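Local coordinates for NAD-dependent aldehyde dehydrogenase (Burkholderia multivorans, PDB 5UJU), which probably oxidises aldehydes to the corresponding carboxylic acids, with NAD+ as the hydride acceptor, at residues A[80-88]-A[141-149]; A[341-349]-A[397-406]. One frame throughout, in Å; residues are numbered along the deposited sequence.

Contact 1 (A[80-88]-A[141-149])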
ATOM      1  N   GLU A  80      34.227  -0.337   9.633  1.00 29.50           N
ATOM      2  CA  GLU A  80      34.152   0.809   8.730  1.00 26.40           C
ATOM      3  C   GLU A  80      35.541   1.360   8.419  1.00 31.44           C
ATOM      4  O   GLU A  80      36.417   1.414   9.288  1.00 32.00           O
ATOM      5  CB  GLU A  80      33.307   1.927   9.333  1.00 24.21           C
ATOM      6  CG  GLU A  80      31.842   1.617   9.539  1.00 22.12           C
ATOM      7  CD  GLU A  80      31.227   2.577  10.559  1.00 27.66           C
ATOM      8  OE1 GLU A  80      31.671   2.563  11.727  1.00 26.54           O
ATOM      9  OE2 GLU A  80      30.330   3.360  10.194  1.00 29.92           O
ATOM     10  N   ARG A  81      35.725   1.797   7.169  1.00 31.01           N
ATOM     11  CA  ARG A  81      36.945   2.448   6.705  1.00 31.58           C
ATOM     12  C   ARG A  81      36.578   3.752   6.012  1.00 25.97           C
ATOM     13  O   ARG A  81      35.610   3.805   5.255  1.00 29.57           O
ATOM     14  CB  ARG A  81      37.721   1.549   5.734  1.00 39.38           C
ATOM     15  CG  ARG A  81      37.934   0.135   6.246  1.00 52.87           C
ATOM     16  CD  ARG A  81      39.093   0.069   7.235  1.00 64.56           C
ATOM     17  NE  ARG A  81      39.253  -1.268   7.808  1.00 71.96           N
ATOM     18  CZ  ARG A  81      38.963  -1.585   9.071  1.00 72.55           C
ATOM     19  NH1 ARG A  81      38.513  -0.661   9.913  1.00 68.52           N
ATOM     20  NH2 ARG A  81      39.131  -2.829   9.498  1.00 76.36           N
ATOM     21  N   SER A  82      37.354   4.790   6.261  1.00 27.69           N
ATOM     22  CA  SER A  82      37.087   6.084   5.647  1.00 27.19           C
ATOM     23  C   SER A  82      37.606   6.112   4.209  1.00 34.73           C
ATOM     24  O   SER A  82      38.783   5.820   3.979  1.00 28.56           O
ATOM     25  CB  SER A  82      37.765   7.185   6.438  1.00 27.21           C
ATOM     26  OG  SER A  82      37.730   8.402   5.717  1.00 28.73           O
ATOM     27  N   PRO A  83      36.777   6.474   3.224  1.00 31.26           N
ATOM     28  CA  PRO A  83      37.314   6.652   1.863  1.00 32.54           C
ATOM     29  C   PRO A  83      38.389   7.718   1.784  1.00 30.70           C
ATOM     30  O   PRO A  83      39.146   7.743   0.806  1.00 33.85           O
ATOM     31  CB  PRO A  83      36.071   7.025   1.037  1.00 30.37           C
ATOM     32  CG  PRO A  83      34.932   6.370   1.778  1.00 30.05           C
ATOM     33  CD  PRO A  83      35.303   6.547   3.243  1.00 25.87           C
ATOM     34  N   TYR A  84      38.502   8.579   2.795  1.00 30.23           N
ATOM     35  CA  TYR A  84      39.551   9.583   2.836  1.00 32.46           C
ATOM     36  C   TYR A  84      40.827   9.087   3.505  1.00 32.80           C
ATOM     37  O   TYR A  84      41.811   9.834   3.571  1.00 37.87           O
ATOM     38  CB  TYR A  84      39.026  10.851   3.513  1.00 28.16           C
ATOM     39  CG  TYR A  84      38.028  11.572   2.632  1.00 31.04           C
ATOM     40  CD1 TYR A  84      38.465  12.364   1.576  1.00 25.61           C
ATOM     41  CD2 TYR A  84      36.652  11.423   2.814  1.00 31.46           C
ATOM     42  CE1 TYR A  84      37.569  13.018   0.749  1.00 26.19           C
ATOM     43  CE2 TYR A  84      35.734  12.089   1.980  1.00 22.21           C
ATOM     44  CZ  TYR A  84      36.212  12.875   0.944  1.00 27.63           C
ATOM     45  OH  TYR A  84      35.349  13.543   0.098  1.00 28.40           O
ATOM     46  N   GLY A  85      40.854   7.838   3.960  1.00 30.22           N
ATOM     47  CA  GLY A  85      42.072   7.267   4.493  1.00 30.63           C
ATOM     48  C   GLY A  85      42.330   7.563   5.953  1.00 32.60           C
ATOM     49  O   GLY A  85      43.388   7.182   6.464  1.00 39.87           O
ATOM     50  N   VAL A  86      41.402   8.228   6.637  1.00 33.69           N
ATOM     51  CA  VAL A  86      41.521   8.495   8.067  1.00 31.94           C
ATOM     52  C   VAL A  86      41.205   7.219   8.838  1.00 32.44           C
ATOM     53  O   VAL A  86      40.252   6.499   8.509  1.00 31.92           O
ATOM     54  CB  VAL A  86      40.577   9.644   8.465  1.00 36.19           C
ATOM     55  CG1 VAL A  86      40.492   9.785   9.985  1.00 40.32           C
ATOM     56  CG2 VAL A  86      41.038  10.941   7.835  1.00 35.07           C
ATOM     57  N   ALA A  87      42.019   6.915   9.851  1.00 26.94           N
ATOM     58  CA  ALA A  87      41.746   5.777  10.718  1.00 33.03           C
ATOM     59  C   ALA A  87      40.484   6.037  11.536  1.00 33.67           C
ATOM     60  O   ALA A  87      40.368   7.068  12.201  1.00 38.03           O
ATOM     61  CB  ALA A  87      42.941   5.517  11.635  1.00 39.43           C
ATOM     62  N   LEU A  88      39.531   5.110  11.480  1.00 34.50           N
ATOM     63  CA  LEU A  88      38.293   5.235  12.242  1.00 31.39           C
ATOM     64  C   LEU A  88      38.328   4.377  13.499  1.00 34.49           C
ATOM     65  O   LEU A  88      38.164   4.894  14.608  1.00 35.76           O
ATOM     66  CB  LEU A  88      37.092   4.854  11.372  1.00 31.13           C
ATOM     67  CG  LEU A  88      36.893   5.731  10.123  1.00 30.56           C
ATOM     68  CD1 LEU A  88      35.626   5.299   9.384  1.00 26.79           C
ATOM     69  CD2 LEU A  88      36.832   7.220  10.477  1.00 24.43           C
ATOM     70  N   VAL A 141      29.165  11.012   7.898  1.00 25.99           N
ATOM     71  CA  VAL A 141      28.821  10.637   6.530  1.00 26.63           C
ATOM     72  C   VAL A 141      30.039  10.772   5.618  1.00 30.05           C
ATOM     73  O   VAL A 141      30.325   9.884   4.800  1.00 28.74           O
ATOM     74  CB  VAL A 141      27.624  11.488   6.054  1.00 26.63           C
ATOM     75  CG1 VAL A 141      27.472  11.460   4.515  1.00 22.64           C
ATOM     76  CG2 VAL A 141      26.335  11.006   6.756  1.00 23.86           C
ATOM     77  N   MET A 142      30.786  11.868   5.772  1.00 29.57           N
ATOM     78  CA  MET A 142      31.981  12.097   4.967  1.00 30.35           C
ATOM     79  C   MET A 142      32.956  10.934   5.092  1.00 34.63           C
ATOM     80  O   MET A 142      33.442  10.411   4.085  1.00 25.70           O
ATOM     81  CB  MET A 142      32.646  13.408   5.396  1.00 27.15           C
ATOM     82  CG  MET A 142      33.964  13.723   4.696  1.00 27.92           C
ATOM     83  SD  MET A 142      34.677  15.296   5.218  1.00 35.55           S
ATOM     84  CE  MET A 142      36.265  15.205   4.389  1.00 45.57           C
ATOM     85  N   HIS A 143      33.223  10.484   6.319  1.00 29.72           N
ATOM     86  CA  HIS A 143      34.233   9.458   6.523  1.00 34.66           C
ATOM     87  C   HIS A 143      33.666   8.049   6.529  1.00 27.23           C
ATOM     88  O   HIS A 143      34.362   7.115   6.934  1.00 31.05           O
ATOM     89  CB  HIS A 143      35.032   9.749   7.794  1.00 28.52           C
ATOM     90  CG  HIS A 143      35.918  10.943   7.646  1.00 32.88           C
ATOM     91  ND1 HIS A 143      37.046  10.930   6.853  1.00 34.21           N
ATOM     92  CD2 HIS A 143      35.807  12.208   8.120  1.00 31.85           C
ATOM     93  CE1 HIS A 143      37.616  12.121   6.883  1.00 34.60           C
ATOM     94  NE2 HIS A 143      36.882  12.916   7.641  1.00 37.85           N
ATOM     95  N   THR A 144      32.444   7.862   6.050  1.00 26.53           N
ATOM     96  CA  THR A 144      32.026   6.516   5.684  1.00 27.58           C
ATOM     97  C   THR A 144      31.662   6.402   4.217  1.00 30.00           C
ATOM     98  O   THR A 144      32.051   5.429   3.569  1.00 32.36           O
ATOM     99  CB  THR A 144      30.828   6.032   6.534  1.00 27.00           C
ATOM    100  OG1 THR A 144      29.767   6.993   6.490  1.00 30.60           O
ATOM    101  CG2 THR A 144      31.257   5.821   7.963  1.00 26.35           C
ATOM    102  N   THR A 145      30.940   7.383   3.675  1.00 30.40           N
ATOM    103  CA  THR A 145      30.471   7.329   2.295  1.00 30.51           C
ATOM    104  C   THR A 145      31.454   7.926   1.302  1.00 28.44           C
ATOM    105  O   THR A 145      31.368   7.615   0.110  1.00 29.47           O
ATOM    106  CB  THR A 145      29.141   8.073   2.151  1.00 32.73           C
ATOM    107  OG1 THR A 145      29.371   9.486   2.274  1.00 34.44           O
ATOM    108  CG2 THR A 145      28.165   7.620   3.229  1.00 34.50           C
ATOM    109  N   GLY A 146      32.355   8.792   1.751  1.00 26.65           N
ATOM    110  CA  GLY A 146      33.266   9.480   0.862  1.00 31.48           C
ATOM    111  C   GLY A 146      32.736  10.770   0.278  1.00 32.91           C
ATOM    112  O   GLY A 146      33.431  11.396  -0.542  1.00 30.09           O
ATOM    113  N   GLN A 147      31.525  11.184   0.656  1.00 34.33           N
ATOM    114  CA  GLN A 147      31.002  12.458   0.184  1.00 33.29           C
ATOM    115  C   GLN A 147      31.867  13.608   0.684  1.00 32.09           C
ATOM    116  O   GLN A 147      32.311  13.618   1.837  1.00 32.94           O
ATOM    117  CB  GLN A 147      29.551  12.647   0.643  1.00 27.35           C
ATOM    118  CG  GLN A 147      28.563  11.863  -0.196  1.00 33.42           C
ATOM    119  CD  GLN A 147      27.162  11.828   0.375  1.00 40.25           C
ATOM    120  OE1 GLN A 147      26.818  12.581   1.282  1.00 35.87           O
ATOM    121  NE2 GLN A 147      26.331  10.962  -0.181  1.00 51.13           N
ATOM    122  N   ALA A 148      32.123  14.569  -0.203  1.00 30.19           N
ATOM    123  CA  ALA A 148      32.780  15.805   0.198  1.00 28.95           C
ATOM    124  C   ALA A 148      31.935  16.520   1.248  1.00 28.64           C
ATOM    125  O   ALA A 148      30.719  16.330   1.338  1.00 28.97           O
ATOM    126  CB  ALA A 148      33.010  16.723  -1.010  1.00 30.10           C
ATOM    127  N   PHE A 149      32.591  17.353   2.053  1.00 38.27           N
ATOM    128  CA  PHE A 149      31.946  17.826   3.278  1.00 32.69           C
ATOM    129  C   PHE A 149      30.616  18.523   2.997  1.00 31.84           C
ATOM    130  O   PHE A 149      29.617  18.276   3.684  1.00 35.36           O
ATOM    131  CB  PHE A 149      32.862  18.752   4.070  1.00 35.65           C
ATOM    132  CG  PHE A 149      32.213  19.254   5.342  1.00 39.19           C
ATOM    133  CD1 PHE A 149      31.715  20.547   5.428  1.00 40.23           C
ATOM    134  CD2 PHE A 149      32.056  18.408   6.424  1.00 38.27           C
ATOM    135  CE1 PHE A 149      31.102  20.995   6.591  1.00 45.41           C
ATOM    136  CE2 PHE A 149      31.434  18.847   7.588  1.00 40.64           C
ATOM    137  CZ  PHE A 149      30.962  20.146   7.669  1.00 40.13           C
TER
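The type I turn from Ser-82 to Gly-85 lies against the C-terminal end of helix 134-145, and Ser-82 meets His-143 at the centre of the join. Ser-82 OG sits at the edge of the imidazole, in its plane, and hydrogen-bonds to His-143 ND1 at 2.9 Å. A chi1 of 169° puts the hydroxyl beside the carbonyl carbon, from where OG also accepts from Tyr-84 N. That second bond makes an ST turn, a job suited to a short hydroxyl side chain. The backbones also come close here: Ser-82 CA is 3.2 Å from His-143 O, a CA-H...O contact.

Pro-83 occupies the first corner of the turn, where its fixed phi fits, and its CG reaches to 3.5 Å from Gly-146 N. Gly-146, the first residue beyond the helix, has positive phi; lacking a side chain, it lets Pro-83 CB approach its CA to 3.7 Å.

Helix 134-145 belongs to the helical region preceding the first large sheet of the aldehyde dehydrogenase fold, and its end also presents two side chains to Tyr-84. The extended chain of Met-142 crosses the tyrosine at about a right angle: Met-142 CE lies over one face, 4.0 Å from the centroid of the Tyr-84 ring, a CH-pi contact, while SD makes an oblique Met-aromatic contact. The edge of Tyr-84 is turned toward the face of His-143 in an offset edge-to-face pair, planes 74° apart. Val-86 CG2 packs against His-143 CE1 at 3.7 Å. Glu-80 OE2 touches Thr-144 CG2 at 3.4 Å, its carboxylate being held by Tyr-92 OH and the backbone N atoms of Ile-244 and Leu-245.

Contact 2 (A[341-349]-A[397-406]). With NA (sodium ion), chain C.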
ATOM      1  N   PHE A 341      28.701  18.565 -14.627  1.00 28.51           N
ATOM      2  CA  PHE A 341      28.512  18.607 -13.178  1.00 29.08           C
ATOM      3  C   PHE A 341      27.751  17.384 -12.702  1.00 31.28           C
ATOM      4  O   PHE A 341      28.054  16.825 -11.639  1.00 30.53           O
ATOM      5  CB  PHE A 341      27.743  19.866 -12.772  1.00 39.07           C
ATOM      6  CG  PHE A 341      28.608  21.008 -12.359  1.00 47.66           C
ATOM      7  CD1 PHE A 341      29.376  20.930 -11.205  1.00 45.99           C
ATOM      8  CD2 PHE A 341      28.636  22.181 -13.112  1.00 53.67           C
ATOM      9  CE1 PHE A 341      30.181  21.990 -10.821  1.00 52.66           C
ATOM     10  CE2 PHE A 341      29.436  23.251 -12.734  1.00 55.43           C
ATOM     11  CZ  PHE A 341      30.213  23.155 -11.587  1.00 55.75           C
ATOM     12  N   SER A 342      26.741  16.965 -13.469  1.00 26.74           N
ATOM     13  CA  SER A 342      25.916  15.827 -13.074  1.00 26.43           C
ATOM     14  C   SER A 342      26.715  14.541 -13.055  1.00 30.17           C
ATOM     15  O   SER A 342      26.438  13.647 -12.242  1.00 31.52           O
ATOM     16  CB  SER A 342      24.722  15.691 -14.016  1.00 25.00           C
ATOM     17  OG  SER A 342      24.022  16.916 -14.072  1.00 31.77           O
ATOM     18  N   LEU A 343      27.697  14.426 -13.947  1.00 26.52           N
ATOM     19  CA  LEU A 343      28.561  13.256 -13.982  1.00 25.69           C
ATOM     20  C   LEU A 343      29.621  13.295 -12.885  1.00 26.40           C
ATOM     21  O   LEU A 343      30.050  12.238 -12.414  1.00 29.75           O
ATOM     22  CB  LEU A 343      29.234  13.143 -15.354  1.00 27.07           C
ATOM     23  CG  LEU A 343      28.342  12.817 -16.547  1.00 26.11           C
ATOM     24  CD1 LEU A 343      29.132  12.999 -17.857  1.00 26.67           C
ATOM     25  CD2 LEU A 343      27.780  11.405 -16.430  1.00 27.15           C
ATOM     26  N   ALA A 344      30.051  14.488 -12.481  1.00 26.92           N
ATOM     27  CA  ALA A 344      31.171  14.663 -11.562  1.00 28.71           C
ATOM     28  C   ALA A 344      30.772  14.631 -10.087  1.00 32.69           C
ATOM     29  O   ALA A 344      31.575  14.207  -9.245  1.00 35.43           O
ATOM     30  CB  ALA A 344      31.873  15.987 -11.869  1.00 25.45           C
ATOM     31  N   LEU A 345      29.556  15.069  -9.766  1.00 33.17           N
ATOM     32  CA  LEU A 345      29.059  15.154  -8.398  1.00 31.53           C
ATOM     33  C   LEU A 345      29.226  13.829  -7.664  1.00 29.58           C
ATOM     34  O   LEU A 345      28.617  12.822  -8.035  1.00 27.59           O
ATOM     35  CB  LEU A 345      27.583  15.542  -8.436  1.00 34.42           C
ATOM     36  CG  LEU A 345      27.155  16.975  -8.160  1.00 41.70           C
ATOM     37  CD1 LEU A 345      25.643  17.009  -8.204  1.00 50.80           C
ATOM     38  CD2 LEU A 345      27.660  17.441  -6.807  1.00 37.22           C
ATOM     39  N   TYR A 346      30.058  13.826  -6.629  1.00 30.29           N
ATOM     40  CA  TYR A 346      30.274  12.623  -5.823  1.00 28.74           C
ATOM     41  C   TYR A 346      30.709  11.443  -6.704  1.00 31.11           C
ATOM     42  O   TYR A 346      30.406  10.283  -6.418  1.00 25.49           O
ATOM     43  CB  TYR A 346      29.010  12.308  -4.998  1.00 22.64           C
ATOM     44  CG  TYR A 346      29.118  11.175  -3.976  1.00 28.15           C
ATOM     45  CD1 TYR A 346      30.325  10.858  -3.356  1.00 26.02           C
ATOM     46  CD2 TYR A 346      27.997  10.422  -3.649  1.00 28.01           C
ATOM     47  CE1 TYR A 346      30.401   9.807  -2.426  1.00 23.45           C
ATOM     48  CE2 TYR A 346      28.062   9.392  -2.746  1.00 33.72           C
ATOM     49  CZ  TYR A 346      29.257   9.086  -2.138  1.00 31.10           C
ATOM     50  OH  TYR A 346      29.277   8.050  -1.242  1.00 31.82           O
ATOM     51  N   SER A 347      31.420  11.736  -7.800  1.00 27.03           N
ATOM     52  CA  SER A 347      31.994  10.704  -8.669  1.00 27.72           C
ATOM     53  C   SER A 347      30.931   9.732  -9.171  1.00 28.47           C
ATOM     54  O   SER A 347      31.161   8.523  -9.262  1.00 25.47           O
ATOM     55  CB  SER A 347      33.132   9.944  -7.980  1.00 26.05           C
ATOM     56  OG  SER A 347      34.196  10.808  -7.611  1.00 28.13           O
ATOM     57  N   GLY A 348      29.769  10.274  -9.531  1.00 31.04           N
ATOM     58  CA  GLY A 348      28.691   9.474 -10.093  1.00 27.18           C
ATOM     59  C   GLY A 348      28.099   8.448  -9.158  1.00 36.37           C
ATOM     60  O   GLY A 348      27.387   7.546  -9.614  1.00 33.87           O
ATOM     61  N   GLN A 349      28.353   8.571  -7.849  1.00 32.60           N
ATOM     62  CA  GLN A 349      27.871   7.624  -6.855  1.00 27.56           C
ATOM     63  C   GLN A 349      26.514   8.021  -6.274  1.00 31.60           C
ATOM     64  O   GLN A 349      26.150   7.566  -5.181  1.00 31.17           O
ATOM     65  CB  GLN A 349      28.912   7.459  -5.735  1.00 29.68           C
ATOM     66  CG  GLN A 349      30.248   6.865  -6.228  1.00 29.07           C
ATOM     67  CD  GLN A 349      31.379   6.958  -5.207  1.00 32.08           C
ATOM     68  OE1 GLN A 349      31.898   5.936  -4.755  1.00 30.37           O
ATOM     69  NE2 GLN A 349      31.788   8.187  -4.863  1.00 27.83           N
ATOM     70  N   LEU A 397      34.040  18.755  -5.233  1.00 27.77           N
ATOM     71  CA  LEU A 397      32.991  18.349  -6.159  1.00 21.47           C
ATOM     72  C   LEU A 397      32.883  16.832  -6.261  1.00 28.46           C
ATOM     73  O   LEU A 397      31.789  16.276  -6.135  1.00 29.73           O
ATOM     74  CB  LEU A 397      33.254  18.966  -7.550  1.00 23.70           C
ATOM     75  CG  LEU A 397      32.428  18.449  -8.740  1.00 29.37           C
ATOM     76  CD1 LEU A 397      30.957  18.612  -8.511  1.00 29.46           C
ATOM     77  CD2 LEU A 397      32.826  19.195 -10.017  1.00 31.77           C
ATOM     78  N   ILE A 398      34.000  16.139  -6.479  1.00 25.32           N
ATOM     79  CA  ILE A 398      33.911  14.711  -6.764  1.00 22.92           C
ATOM     80  C   ILE A 398      33.968  13.846  -5.507  1.00 27.37           C
ATOM     81  O   ILE A 398      33.532  12.687  -5.553  1.00 27.05           O
ATOM     82  CB  ILE A 398      34.991  14.283  -7.775  1.00 24.79           C
ATOM     83  CG1 ILE A 398      36.387  14.391  -7.168  1.00 29.63           C
ATOM     84  CG2 ILE A 398      34.892  15.164  -9.046  1.00 21.64           C
ATOM     85  CD1 ILE A 398      37.507  14.081  -8.164  1.00 26.58           C
ATOM     86  N   GLY A 399      34.462  14.374  -4.391  1.00 29.09           N
ATOM     87  CA  GLY A 399      34.500  13.554  -3.191  1.00 26.57           C
ATOM     88  C   GLY A 399      35.424  12.367  -3.387  1.00 29.90           C
ATOM     89  O   GLY A 399      36.344  12.386  -4.215  1.00 26.99           O
ATOM     90  N   ALA A 400      35.145  11.295  -2.656  1.00 22.81           N
ATOM     91  CA  ALA A 400      35.999  10.121  -2.666  1.00 26.81           C
ATOM     92  C   ALA A 400      35.202   8.905  -3.108  1.00 28.63           C
ATOM     93  O   ALA A 400      33.978   8.856  -2.979  1.00 32.02           O
ATOM     94  CB  ALA A 400      36.625   9.868  -1.279  1.00 29.57           C
ATOM     95  N   ILE A 401      35.919   7.918  -3.628  1.00 26.84           N
ATOM     96  CA  ILE A 401      35.314   6.673  -4.092  1.00 30.36           C
ATOM     97  C   ILE A 401      35.032   5.772  -2.890  1.00 34.87           C
ATOM     98  O   ILE A 401      35.911   5.543  -2.051  1.00 31.37           O
ATOM     99  CB  ILE A 401      36.244   5.985  -5.105  1.00 26.91           C
ATOM    100  CG1 ILE A 401      36.483   6.884  -6.327  1.00 28.74           C
ATOM    101  CG2 ILE A 401      35.701   4.654  -5.505  1.00 25.52           C
ATOM    102  CD1 ILE A 401      35.251   7.103  -7.171  1.00 30.24           C
ATOM    103  N   GLN A 402      33.811   5.228  -2.817  1.00 29.15           N
ATOM    104  CA  GLN A 402      33.359   4.635  -1.555  1.00 36.76           C
ATOM    105  C   GLN A 402      34.128   3.358  -1.206  1.00 42.54           C
ATOM    106  O   GLN A 402      34.387   3.090  -0.027  1.00 39.34           O
ATOM    107  CB  GLN A 402      31.852   4.358  -1.611  1.00 42.56           C
ATOM    108  CG  GLN A 402      31.167   4.257  -0.228  1.00 48.25           C
ATOM    109  CD  GLN A 402      31.312   2.890   0.435  1.00 53.26           C
ATOM    110  OE1 GLN A 402      31.376   1.862  -0.236  1.00 50.67           O
ATOM    111  NE2 GLN A 402      31.367   2.881   1.767  1.00 58.69           N
ATOM    112  N   ASN A 403      34.489   2.553  -2.202  1.00 36.51           N
ATOM    113  CA  ASN A 403      35.119   1.264  -1.936  1.00 35.43           C
ATOM    114  C   ASN A 403      35.944   0.851  -3.144  1.00 37.66           C
ATOM    115  O   ASN A 403      35.814   1.414  -4.237  1.00 36.37           O
ATOM    116  CB  ASN A 403      34.076   0.200  -1.587  1.00 32.77           C
ATOM    117  CG  ASN A 403      33.043   0.043  -2.666  1.00 43.80           C
ATOM    118  OD1 ASN A 403      33.292  -0.573  -3.708  1.00 43.20           O
ATOM    119  ND2 ASN A 403      31.869   0.623  -2.433  1.00 45.87           N
ATOM    120  N   ASP A 404      36.809  -0.145  -2.934  1.00 35.77           N
ATOM    121  CA  ASP A 404      37.700  -0.579  -4.001  1.00 46.50           C
ATOM    122  C   ASP A 404      36.975  -1.320  -5.118  1.00 49.03           C
ATOM    123  O   ASP A 404      37.559  -1.494  -6.195  1.00 47.76           O
ATOM    124  CB  ASP A 404      38.794  -1.477  -3.427  1.00 57.08           C
ATOM    125  CG  ASP A 404      39.648  -0.770  -2.402  1.00 68.36           C
ATOM    126  OD1 ASP A 404      40.107   0.359  -2.689  1.00 69.80           O
ATOM    127  OD2 ASP A 404      39.861  -1.345  -1.309  1.00 76.30           O
ATOM    128  N   GLY A 405      35.709  -1.706  -4.917  1.00 45.03           N
ATOM    129  CA  GLY A 405      34.971  -2.353  -5.989  1.00 45.00           C
ATOM    130  C   GLY A 405      34.587  -1.388  -7.095  1.00 49.60           C
ATOM    131  O   GLY A 405      34.463  -1.786  -8.259  1.00 51.20           O
ATOM    132  N   VAL A 406      34.432  -0.103  -6.760  1.00 42.33           N
ATOM    133  CA  VAL A 406      34.158   0.898  -7.787  1.00 40.87           C
ATOM    134  C   VAL A 406      35.392   1.085  -8.666  1.00 40.52           C
ATOM    135  O   VAL A 406      35.292   1.213  -9.891  1.00 42.14           O
ATOM    136  CB  VAL A 406      33.712   2.222  -7.140  1.00 37.79           C
ATOM    137  CG1 VAL A 406      33.586   3.323  -8.195  1.00 37.34           C
ATOM    138  CG2 VAL A 406      32.418   2.039  -6.363  1.00 44.64           C
TER
HETATM  139 NA    NA C 601      27.021   6.671 -12.169  1.00 38.50          NA
HETATM  140  O   HOH W   1      36.779  10.500  -6.388  1.00 27.65           O
HETATM  141  O   HOH W   2      26.874   4.922 -10.271  1.00 41.70           O
HETATM  142  O   HOH W   3      27.108   4.932 -13.966  1.00 35.15           O
HETATM  143  O   HOH W   4      24.479   6.893 -12.683  1.00 50.15           O
HETATM  144  O   HOH W   5      27.666   8.363 -14.225  1.00 28.11           O
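Gln-349 reaches the 397-406 backbone from over Tyr-346, its CB lying above one face of that ring, offset toward the rim. Beyond CG the chain runs extended (chi2 168°), carrying the amide to two peptide groups. Gln-349 OE1 accepts from Gln-402 N at 2.8 Å, in the carbonyl plane and on a lone pair. Gln-349 NE2 gives to Ala-400 O at 3.0 Å, nearly straight at 170°, and also to Tyr-346 O at 3.0 Å. Three bonds thus fix the rotation of the amide, a task for which glutamine, both donor and acceptor, is well suited. In aldehyde dehydrogenases a Gly-Gln-x-Cys sequence, here begun by Gly-348 and Gln-349, typically ends in the catalytic cysteine. Gly-348 O also binds the sodium ion at 2.7 Å, together with four waters and Gly-458 O.

Just beyond helix 332-344, Tyr-346 N donates to Leu-397 O at 3.0 Å. Ser-347 OG donates to Ile-398 O at 2.9 Å from above the carbonyl plane, and a water joins that hydroxyl to Gly-399 O. Branched Leu-397 fills the apolar side: CD1 meets the edge of the Phe-341 ring, and Leu-397 CD2 lies 3.8 Å from Ala-344 CB.

In the fold
Following the chain from the N terminus, contact 1 closes first: it brings the end of helix 134-145 back onto the earlier loop between strands 76-77 and 92-93, around an excursion that is mostly helix. Contact 2 opens some 190 residues later and joins the end of helix 332-344 to the link between helices 391-398 and 404-414, enclosing strand 356-360 of the second large sheet. The two loops are in series and neither nest nor cross, yet they touch in space. Thr-145 O probably accepts from Tyr-346 OH, and Gly-146 O from Ala-400 N, while Gln-402 NE2 hydrogen-bonds to Thr-144 O. The end of helix 134-145 is thereby tied to the segments of contact 2.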